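Local coordinates for protein alpha-glucosidase ([Eubacterium] rectale, PDB 6PNR) that probably hydrolyses alpha-glycosidic bonds of sulfoquinovosides, as a retaining-type sulfoquinovosidase of glycoside hydrolase family 31, at residues R597-H610 against S638-S652. Sequence-based numbering, arbitrary orientation.
Sequences RDMLIAPVYEQDKH and SAELGYTPAFYRKNS. With SO4 (sulfate ion), chain G.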
ATOM      1  N   ARG A 597     -21.624   2.845 -35.344  1.00 29.95           N
ATOM      2  CA  ARG A 597     -22.763   3.692 -35.007  1.00 33.48           C
ATOM      3  C   ARG A 597     -24.062   2.909 -34.898  1.00 33.71           C
ATOM      4  O   ARG A 597     -25.023   3.392 -34.292  1.00 34.90           O
ATOM      5  CB  ARG A 597     -22.941   4.810 -36.051  1.00 31.85           C
ATOM      6  CG  ARG A 597     -23.883   5.932 -35.574  1.00 35.71           C
ATOM      7  CD  ARG A 597     -23.728   7.214 -36.395  1.00 36.24           C
ATOM      8  NE  ARG A 597     -24.177   7.030 -37.772  1.00 36.54           N
ATOM      9  CZ  ARG A 597     -25.440   7.166 -38.167  1.00 46.92           C
ATOM     10  NH1 ARG A 597     -26.377   7.495 -37.287  1.00 44.52           N
ATOM     11  NH2 ARG A 597     -25.769   6.982 -39.442  1.00 45.71           N
ATOM     12  N   ASP A 598     -24.124   1.713 -35.456  1.00 28.97           N
ATOM     13  CA  ASP A 598     -25.412   1.073 -35.646  1.00 28.65           C
ATOM     14  C   ASP A 598     -25.723  -0.020 -34.634  1.00 33.93           C
ATOM     15  O   ASP A 598     -26.799  -0.623 -34.724  1.00 36.27           O
ATOM     16  CB  ASP A 598     -25.502   0.504 -37.061  1.00 30.86           C
ATOM     17  CG  ASP A 598     -25.599   1.593 -38.124  1.00 36.12           C
ATOM     18  OD1 ASP A 598     -25.446   2.781 -37.780  1.00 36.48           O
ATOM     19  OD2 ASP A 598     -25.828   1.255 -39.301  1.00 32.84           O
ATOM     20  N   MET A 599     -24.834  -0.296 -33.676  1.00 31.00           N
ATOM     21  CA  MET A 599     -25.074  -1.376 -32.726  1.00 28.22           C
ATOM     22  C   MET A 599     -24.651  -0.981 -31.323  1.00 32.63           C
ATOM     23  O   MET A 599     -23.658  -0.272 -31.139  1.00 31.92           O
ATOM     24  CB  MET A 599     -24.336  -2.661 -33.119  1.00 34.14           C
ATOM     25  CG  MET A 599     -24.811  -3.292 -34.402  1.00 33.97           C
ATOM     26  SD  MET A 599     -24.322  -5.033 -34.527  1.00 36.40           S
ATOM     27  CE  MET A 599     -25.625  -5.824 -33.572  1.00 34.61           C
ATOM     28  N   LEU A 600     -25.412  -1.446 -30.333  1.00 28.11           N
ATOM     29  CA  LEU A 600     -25.040  -1.314 -28.933  1.00 31.52           C
ATOM     30  C   LEU A 600     -24.811  -2.708 -28.373  1.00 30.58           C
ATOM     31  O   LEU A 600     -25.660  -3.591 -28.528  1.00 32.64           O
ATOM     32  CB  LEU A 600     -26.107  -0.578 -28.117  1.00 30.14           C
ATOM     33  CG  LEU A 600     -25.624  -0.237 -26.699  1.00 32.29           C
ATOM     34  CD1 LEU A 600     -26.202   1.093 -26.266  1.00 31.06           C
ATOM     35  CD2 LEU A 600     -25.994  -1.330 -25.665  1.00 34.71           C
ATOM     36  N   ILE A 601     -23.655  -2.906 -27.747  1.00 30.18           N
ATOM     37  CA  ILE A 601     -23.280  -4.186 -27.158  1.00 31.91           C
ATOM     38  C   ILE A 601     -23.103  -3.977 -25.666  1.00 26.75           C
ATOM     39  O   ILE A 601     -22.404  -3.047 -25.247  1.00 26.47           O
ATOM     40  CB  ILE A 601     -21.988  -4.751 -27.777  1.00 30.12           C
ATOM     41  CG1 ILE A 601     -22.000  -4.589 -29.311  1.00 27.65           C
ATOM     42  CG2 ILE A 601     -21.813  -6.214 -27.352  1.00 32.77           C
ATOM     43  CD1 ILE A 601     -23.173  -5.314 -30.019  1.00 28.15           C
ATOM     44  N   ALA A 602     -23.739  -4.841 -24.874  1.00 29.52           N
ATOM     45  CA  ALA A 602     -23.656  -4.815 -23.410  1.00 28.73           C
ATOM     46  C   ALA A 602     -23.341  -6.227 -22.938  1.00 31.46           C
ATOM     47  O   ALA A 602     -24.249  -6.988 -22.585  1.00 33.24           O
ATOM     48  CB  ALA A 602     -24.959  -4.311 -22.792  1.00 27.24           C
ATOM     49  N   PRO A 603     -22.067  -6.619 -22.934  1.00 34.45           N
ATOM     50  CA  PRO A 603     -21.731  -8.026 -22.661  1.00 26.46           C
ATOM     51  C   PRO A 603     -22.082  -8.456 -21.242  1.00 28.11           C
ATOM     52  O   PRO A 603     -21.886  -7.715 -20.277  1.00 28.81           O
ATOM     53  CB  PRO A 603     -20.215  -8.078 -22.898  1.00 28.96           C
ATOM     54  CG  PRO A 603     -19.959  -6.953 -23.863  1.00 29.95           C
ATOM     55  CD  PRO A 603     -20.904  -5.859 -23.411  1.00 30.05           C
ATOM     56  N   VAL A 604     -22.607  -9.677 -21.124  1.00 28.85           N
ATOM     57  CA  VAL A 604     -22.718 -10.321 -19.820  1.00 29.16           C
ATOM     58  C   VAL A 604     -21.314 -10.606 -19.313  1.00 28.83           C
ATOM     59  O   VAL A 604     -20.557 -11.354 -19.940  1.00 30.87           O
ATOM     60  CB  VAL A 604     -23.549 -11.608 -19.908  1.00 30.32           C
ATOM     61  CG1 VAL A 604     -23.522 -12.362 -18.558  1.00 31.31           C
ATOM     62  CG2 VAL A 604     -24.987 -11.282 -20.338  1.00 27.75           C
ATOM     63  N   TYR A 605     -20.950 -10.000 -18.186  1.00 26.28           N
ATOM     64  CA  TYR A 605     -19.626 -10.204 -17.627  1.00 25.27           C
ATOM     65  C   TYR A 605     -19.677 -10.882 -16.260  1.00 31.47           C
ATOM     66  O   TYR A 605     -18.692 -10.835 -15.522  1.00 27.62           O
ATOM     67  CB  TYR A 605     -18.860  -8.878 -17.558  1.00 29.18           C
ATOM     68  CG  TYR A 605     -19.483  -7.775 -16.707  1.00 28.86           C
ATOM     69  CD1 TYR A 605     -19.424  -7.820 -15.313  1.00 29.52           C
ATOM     70  CD2 TYR A 605     -20.096  -6.669 -17.304  1.00 29.69           C
ATOM     71  CE1 TYR A 605     -19.977  -6.804 -14.527  1.00 30.49           C
ATOM     72  CE2 TYR A 605     -20.648  -5.643 -16.528  1.00 27.82           C
ATOM     73  CZ  TYR A 605     -20.588  -5.723 -15.145  1.00 28.37           C
ATOM     74  OH  TYR A 605     -21.124  -4.711 -14.383  1.00 30.37           O
ATOM     75  N   GLU A 606     -20.799 -11.517 -15.910  1.00 31.47           N
ATOM     76  CA  GLU A 606     -20.929 -12.246 -14.651  1.00 34.53           C
ATOM     77  C   GLU A 606     -21.410 -13.662 -14.937  1.00 29.63           C
ATOM     78  O   GLU A 606     -22.052 -13.926 -15.957  1.00 30.26           O
ATOM     79  CB  GLU A 606     -21.904 -11.552 -13.686  1.00 32.66           C
ATOM     80  CG  GLU A 606     -21.469 -10.168 -13.240  1.00 36.02           C
ATOM     81  CD  GLU A 606     -22.589  -9.393 -12.554  1.00 39.17           C
ATOM     82  OE1 GLU A 606     -23.769  -9.731 -12.767  1.00 40.61           O
ATOM     83  OE2 GLU A 606     -22.288  -8.447 -11.802  1.00 40.81           O
ATOM     84  N   GLN A 607     -21.113 -14.569 -14.013  1.00 31.07           N
ATOM     85  CA  GLN A 607     -21.518 -15.960 -14.165  1.00 31.05           C
ATOM     86  C   GLN A 607     -22.971 -16.164 -13.731  1.00 31.89           C
ATOM     87  O   GLN A 607     -23.562 -15.340 -13.026  1.00 36.81           O
ATOM     88  CB  GLN A 607     -20.606 -16.882 -13.350  1.00 32.98           C
ATOM     89  CG  GLN A 607     -20.772 -16.760 -11.851  1.00 35.46           C
ATOM     90  CD  GLN A 607     -19.931 -17.771 -11.100  1.00 41.01           C
ATOM     91  OE1 GLN A 607     -18.706 -17.703 -11.110  1.00 38.16           O
ATOM     92  NE2 GLN A 607     -20.588 -18.719 -10.452  1.00 42.12           N
ATOM     93  N   ASP A 608     -23.546 -17.281 -14.177  1.00 30.03           N
ATOM     94  CA  ASP A 608     -24.874 -17.721 -13.738  1.00 38.71           C
ATOM     95  C   ASP A 608     -25.966 -16.709 -14.092  1.00 38.38           C
ATOM     96  O   ASP A 608     -26.912 -16.503 -13.333  1.00 34.97           O
ATOM     97  CB  ASP A 608     -24.899 -18.015 -12.233  1.00 39.50           C
ATOM     98  CG  ASP A 608     -23.993 -19.174 -11.842  1.00 46.52           C
ATOM     99  OD1 ASP A 608     -23.731 -20.051 -12.697  1.00 54.49           O
ATOM    100  OD2 ASP A 608     -23.538 -19.201 -10.675  1.00 52.35           O
ATOM    101  N   LYS A 609     -25.855 -16.089 -15.263  1.00 37.32           N
ATOM    102  CA  LYS A 609     -26.825 -15.093 -15.689  1.00 39.20           C
ATOM    103  C   LYS A 609     -27.754 -15.675 -16.740  1.00 38.83           C
ATOM    104  O   LYS A 609     -27.330 -16.448 -17.605  1.00 36.69           O
ATOM    105  CB  LYS A 609     -26.130 -13.844 -16.240  1.00 33.37           C
ATOM    106  CG  LYS A 609     -25.588 -12.953 -15.144  1.00 37.17           C
ATOM    107  CD  LYS A 609     -26.748 -12.481 -14.301  1.00 46.22           C
ATOM    108  CE  LYS A 609     -26.317 -11.601 -13.166  1.00 45.48           C
ATOM    109  NZ  LYS A 609     -27.530 -11.068 -12.497  1.00 49.47           N
ATOM    110  N   HIS A 610     -29.033 -15.309 -16.647  1.00 39.20           N
ATOM    111  CA  HIS A 610     -30.014 -15.623 -17.673  1.00 42.09           C
ATOM    112  C   HIS A 610     -30.689 -14.384 -18.233  1.00 38.76           C
ATOM    113  O   HIS A 610     -31.368 -14.478 -19.260  1.00 35.77           O
ATOM    114  CB  HIS A 610     -31.074 -16.587 -17.121  1.00 44.42           C
ATOM    115  CG  HIS A 610     -30.487 -17.829 -16.528  1.00 42.57           C
ATOM    116  ND1 HIS A 610     -30.329 -18.995 -17.245  1.00 38.98           N
ATOM    117  CD2 HIS A 610     -29.975 -18.071 -15.298  1.00 50.23           C
ATOM    118  CE1 HIS A 610     -29.763 -19.908 -16.477  1.00 44.59           C
ATOM    119  NE2 HIS A 610     -29.537 -19.373 -15.290  1.00 40.51           N
ATOM    120  N   SER A 638     -33.714 -11.048 -22.016  1.00 41.09           N
ATOM    121  CA  SER A 638     -33.214 -12.405 -21.876  1.00 40.04           C
ATOM    122  C   SER A 638     -31.811 -12.474 -22.460  1.00 40.51           C
ATOM    123  O   SER A 638     -31.531 -11.891 -23.511  1.00 34.72           O
ATOM    124  CB  SER A 638     -34.133 -13.404 -22.579  1.00 33.39           C
ATOM    125  OG  SER A 638     -33.619 -14.712 -22.430  1.00 39.82           O
ATOM    126  N   ALA A 639     -30.921 -13.180 -21.770  1.00 40.13           N
ATOM    127  CA  ALA A 639     -29.514 -13.203 -22.155  1.00 37.43           C
ATOM    128  C   ALA A 639     -28.913 -14.559 -21.790  1.00 38.21           C
ATOM    129  O   ALA A 639     -27.931 -14.663 -21.056  1.00 37.77           O
ATOM    130  CB  ALA A 639     -28.765 -12.047 -21.495  1.00 31.21           C
ATOM    131  N   GLU A 640     -29.522 -15.628 -22.295  1.00 33.92           N
ATOM    132  CA  GLU A 640     -28.964 -16.951 -22.099  1.00 38.61           C
ATOM    133  C   GLU A 640     -27.627 -17.062 -22.834  1.00 40.08           C
ATOM    134  O   GLU A 640     -27.277 -16.236 -23.686  1.00 31.72           O
ATOM    135  CB  GLU A 640     -29.938 -18.034 -22.581  1.00 39.68           C
ATOM    136  CG  GLU A 640     -31.356 -17.946 -21.993  1.00 41.81           C
ATOM    137  CD  GLU A 640     -31.459 -18.393 -20.528  1.00 46.57           C
ATOM    138  OE1 GLU A 640     -30.496 -18.974 -19.967  1.00 40.71           O
ATOM    139  OE2 GLU A 640     -32.534 -18.162 -19.931  1.00 44.68           O
ATOM    140  N   LEU A 641     -26.873 -18.103 -22.476  1.00 34.72           N
ATOM    141  CA  LEU A 641     -25.580 -18.373 -23.084  1.00 35.52           C
ATOM    142  C   LEU A 641     -25.714 -18.429 -24.596  1.00 34.63           C
ATOM    143  O   LEU A 641     -26.520 -19.197 -25.127  1.00 35.69           O
ATOM    144  CB  LEU A 641     -25.036 -19.690 -22.533  1.00 36.74           C
ATOM    145  CG  LEU A 641     -23.540 -19.826 -22.269  1.00 42.37           C
ATOM    146  CD1 LEU A 641     -22.942 -18.533 -21.761  1.00 34.37           C
ATOM    147  CD2 LEU A 641     -23.319 -20.935 -21.263  1.00 43.20           C
ATOM    148  N   GLY A 642     -24.953 -17.579 -25.287  1.00 32.29           N
ATOM    149  CA  GLY A 642     -25.020 -17.481 -26.734  1.00 30.68           C
ATOM    150  C   GLY A 642     -25.847 -16.324 -27.256  1.00 34.88           C
ATOM    151  O   GLY A 642     -25.873 -16.098 -28.470  1.00 31.35           O
ATOM    152  N   TYR A 643     -26.505 -15.572 -26.384  1.00 34.93           N
ATOM    153  CA  TYR A 643     -27.413 -14.509 -26.804  1.00 36.35           C
ATOM    154  C   TYR A 643     -26.947 -13.192 -26.195  1.00 32.17           C
ATOM    155  O   TYR A 643     -27.584 -12.643 -25.290  1.00 36.62           O
ATOM    156  CB  TYR A 643     -28.852 -14.874 -26.420  1.00 35.03           C
ATOM    157  CG  TYR A 643     -29.296 -16.114 -27.162  1.00 37.35           C
ATOM    158  CD1 TYR A 643     -29.886 -16.025 -28.421  1.00 35.34           C
ATOM    159  CD2 TYR A 643     -29.077 -17.381 -26.633  1.00 40.58           C
ATOM    160  CE1 TYR A 643     -30.267 -17.164 -29.117  1.00 40.66           C
ATOM    161  CE2 TYR A 643     -29.457 -18.520 -27.324  1.00 39.77           C
ATOM    162  CZ  TYR A 643     -30.051 -18.405 -28.563  1.00 39.07           C
ATOM    163  OH  TYR A 643     -30.430 -19.540 -29.248  1.00 41.36           O
ATOM    164  N   THR A 644     -25.827 -12.690 -26.711  1.00 31.08           N
ATOM    165  CA  THR A 644     -25.252 -11.437 -26.240  1.00 29.14           C
ATOM    166  C   THR A 644     -26.320 -10.344 -26.196  1.00 29.28           C
ATOM    167  O   THR A 644     -27.115 -10.224 -27.133  1.00 34.07           O
ATOM    168  CB  THR A 644     -24.125 -10.992 -27.181  1.00 30.13           C
ATOM    169  OG1 THR A 644     -23.340 -12.127 -27.553  1.00 29.32           O
ATOM    170  CG2 THR A 644     -23.238  -9.945 -26.519  1.00 28.26           C
ATOM    171  N   PRO A 645     -26.368  -9.529 -25.136  1.00 29.99           N
ATOM    172  CA  PRO A 645     -27.245  -8.354 -25.166  1.00 31.38           C
ATOM    173  C   PRO A 645     -26.792  -7.372 -26.235  1.00 29.51           C
ATOM    174  O   PRO A 645     -25.915  -6.540 -25.993  1.00 32.20           O
ATOM    175  CB  PRO A 645     -27.108  -7.782 -23.750  1.00 30.12           C
ATOM    176  CG  PRO A 645     -26.745  -8.979 -22.919  1.00 30.43           C
ATOM    177  CD  PRO A 645     -25.784  -9.729 -23.804  1.00 28.66           C
ATOM    178  N   ALA A 646     -27.367  -7.480 -27.430  1.00 30.48           N
ATOM    179  CA  ALA A 646     -26.930  -6.708 -28.585  1.00 30.14           C
ATOM    180  C   ALA A 646     -28.143  -6.113 -29.278  1.00 35.70           C
ATOM    181  O   ALA A 646     -29.167  -6.782 -29.441  1.00 34.48           O
ATOM    182  CB  ALA A 646     -26.139  -7.570 -29.566  1.00 29.23           C
ATOM    183  N   PHE A 647     -28.016  -4.852 -29.684  1.00 32.65           N
ATOM    184  CA  PHE A 647     -29.107  -4.092 -30.277  1.00 35.00           C
ATOM    185  C   PHE A 647     -28.562  -3.348 -31.484  1.00 35.87           C
ATOM    186  O   PHE A 647     -27.391  -2.961 -31.505  1.00 33.14           O
ATOM    187  CB  PHE A 647     -29.709  -3.099 -29.263  1.00 33.39           C
ATOM    188  CG  PHE A 647     -30.079  -3.734 -27.944  1.00 35.74           C
ATOM    189  CD1 PHE A 647     -29.098  -4.055 -27.008  1.00 32.74           C
ATOM    190  CD2 PHE A 647     -31.399  -4.019 -27.643  1.00 35.86           C
ATOM    191  CE1 PHE A 647     -29.423  -4.663 -25.812  1.00 33.52           C
ATOM    192  CE2 PHE A 647     -31.737  -4.616 -26.438  1.00 38.88           C
ATOM    193  CZ  PHE A 647     -30.743  -4.940 -25.518  1.00 35.16           C
ATOM    194  N   TYR A 648     -29.407  -3.158 -32.495  1.00 36.31           N
ATOM    195  CA  TYR A 648     -29.030  -2.336 -33.634  1.00 36.72           C
ATOM    196  C   TYR A 648     -30.075  -1.249 -33.866  1.00 40.97           C
ATOM    197  O   TYR A 648     -31.240  -1.383 -33.482  1.00 37.03           O
ATOM    198  CB  TYR A 648     -28.826  -3.170 -34.922  1.00 33.72           C
ATOM    199  CG  TYR A 648     -30.043  -3.890 -35.445  1.00 41.30           C
ATOM    200  CD1 TYR A 648     -30.900  -3.292 -36.371  1.00 42.63           C
ATOM    201  CD2 TYR A 648     -30.321  -5.188 -35.039  1.00 37.49           C
ATOM    202  CE1 TYR A 648     -32.018  -3.975 -36.853  1.00 39.52           C
ATOM    203  CE2 TYR A 648     -31.414  -5.869 -35.509  1.00 40.47           C
ATOM    204  CZ  TYR A 648     -32.262  -5.266 -36.416  1.00 45.01           C
ATOM    205  OH  TYR A 648     -33.348  -5.974 -36.867  1.00 45.88           O
ATOM    206  N   ARG A 649     -29.627  -0.160 -34.489  1.00 34.08           N
ATOM    207  CA  ARG A 649     -30.520   0.931 -34.865  1.00 41.83           C
ATOM    208  C   ARG A 649     -31.502   0.472 -35.937  1.00 34.43           C
ATOM    209  O   ARG A 649     -31.098  -0.092 -36.959  1.00 37.23           O
ATOM    210  CB  ARG A 649     -29.712   2.119 -35.374  1.00 40.49           C
ATOM    211  CG  ARG A 649     -28.837   2.783 -34.325  1.00 37.01           C
ATOM    212  CD  ARG A 649     -28.079   3.972 -34.927  1.00 37.31           C
ATOM    213  NE  ARG A 649     -28.961   4.841 -35.696  1.00 55.63           N
ATOM    214  CZ  ARG A 649     -28.916   4.983 -37.020  1.00 53.73           C
ATOM    215  NH1 ARG A 649     -28.008   4.328 -37.741  1.00 51.57           N
ATOM    216  NH2 ARG A 649     -29.777   5.793 -37.622  1.00 61.77           N
ATOM    217  N   LYS A 650     -32.796   0.718 -35.701  1.00 38.68           N
ATOM    218  CA  LYS A 650     -33.827   0.267 -36.638  1.00 43.52           C
ATOM    219  C   LYS A 650     -33.568   0.767 -38.055  1.00 44.01           C
ATOM    220  O   LYS A 650     -33.793   0.041 -39.031  1.00 39.49           O
ATOM    221  CB  LYS A 650     -35.206   0.724 -36.168  1.00 47.46           C
ATOM    222  CG  LYS A 650     -36.344   0.327 -37.108  1.00 50.25           C
ATOM    223  CD  LYS A 650     -37.693   0.719 -36.516  1.00 56.48           C
ATOM    224  CE  LYS A 650     -38.857   0.133 -37.318  1.00 58.46           C
ATOM    225  NZ  LYS A 650     -40.175   0.420 -36.665  1.00 60.66           N
ATOM    226  N   ASN A 651     -33.073   1.996 -38.193  1.00 42.32           N
ATOM    227  CA  ASN A 651     -32.853   2.599 -39.498  1.00 47.55           C
ATOM    228  C   ASN A 651     -31.450   2.356 -40.035  1.00 51.87           C
ATOM    229  O   ASN A 651     -31.015   3.074 -40.943  1.00 43.55           O
ATOM    230  CB  ASN A 651     -33.141   4.097 -39.429  1.00 54.89           C
ATOM    231  CG  ASN A 651     -34.568   4.385 -39.006  1.00 68.69           C
ATOM    232  OD1 ASN A 651     -35.499   3.682 -39.414  1.00 65.92           O
ATOM    233  ND2 ASN A 651     -34.748   5.406 -38.166  1.00 70.86           N
ATOM    234  N   SER A 652     -30.739   1.363 -39.503  1.00 42.66           N
ATOM    235  CA  SER A 652     -29.407   1.043 -39.999  1.00 38.53           C
ATOM    236  C   SER A 652     -29.454   0.530 -41.431  1.00 33.30           C
ATOM    237  O   SER A 652     -30.288  -0.308 -41.780  1.00 40.78           O
ATOM    238  CB  SER A 652     -28.744  -0.018 -39.123  1.00 35.02           C
ATOM    239  OG  SER A 652     -27.615  -0.549 -39.800  1.00 40.49           O
TER
HETATM  240  S   SO4 G 705     -30.802 -13.839 -13.609  1.00 70.99           S
HETATM  241  O1  SO4 G 705     -31.531 -12.581 -13.432  1.00 71.31           O
HETATM  242  O2  SO4 G 705     -29.804 -13.953 -12.537  1.00 65.99           O
HETATM  243  O3  SO4 G 705     -30.115 -13.839 -14.896  1.00 54.79           O
HETATM  244  O4  SO4 G 705     -31.747 -14.960 -13.586  1.00 70.14           O
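Asp598 meets Arg649 and Ser652 with its two carboxylate oxygens. Arg649 NH1 reaches Asp598 OD1 at 3.0 Å, a bent salt bridge (N-H...O 137°), and Ser652 OG donates to Asp598 OD2 at 2.6 Å. A bend at chi3 (48°) brings the Arg649 guanidinium edge onto Asp598 OD1 from above the carboxylate plane. Arg597 NH1 lies over one guanidinium face of Arg649, 3.5 Å above its centre, a like-charged pair that Asp598 probably offsets in part. With an alanine replacing Arg649, Asp598 OD1 would probably lose its charged mate and Arg597 its flat neighbour. Strands 599-601 and 646-649 run antiparallel (163°); Leu600 N to Phe647 O (2.8 Å) and Phe647 N to Leu600 O (2.9 Å) make a hydrogen-bonded pair. Ile601 CD1 packs on Ala646 CB at 3.8 Å, and farther along Val604 CG2 touches Pro645 CG at 3.9 Å. At the far end His610 ND1 donates to Glu640 OE1 at 2.7 Å, on the syn side, and backbone N of His610 and Glu611 donate to a sulfate, probably from crystallisation liquor. Outside, Trp621 borders Leu600 and Arg649, and Phe654 N donates to Ser652 OG. Flanked by strands 593-595 and 621-623, both strands are central in the antiparallel sheet of the family 31 C-terminal beta domain.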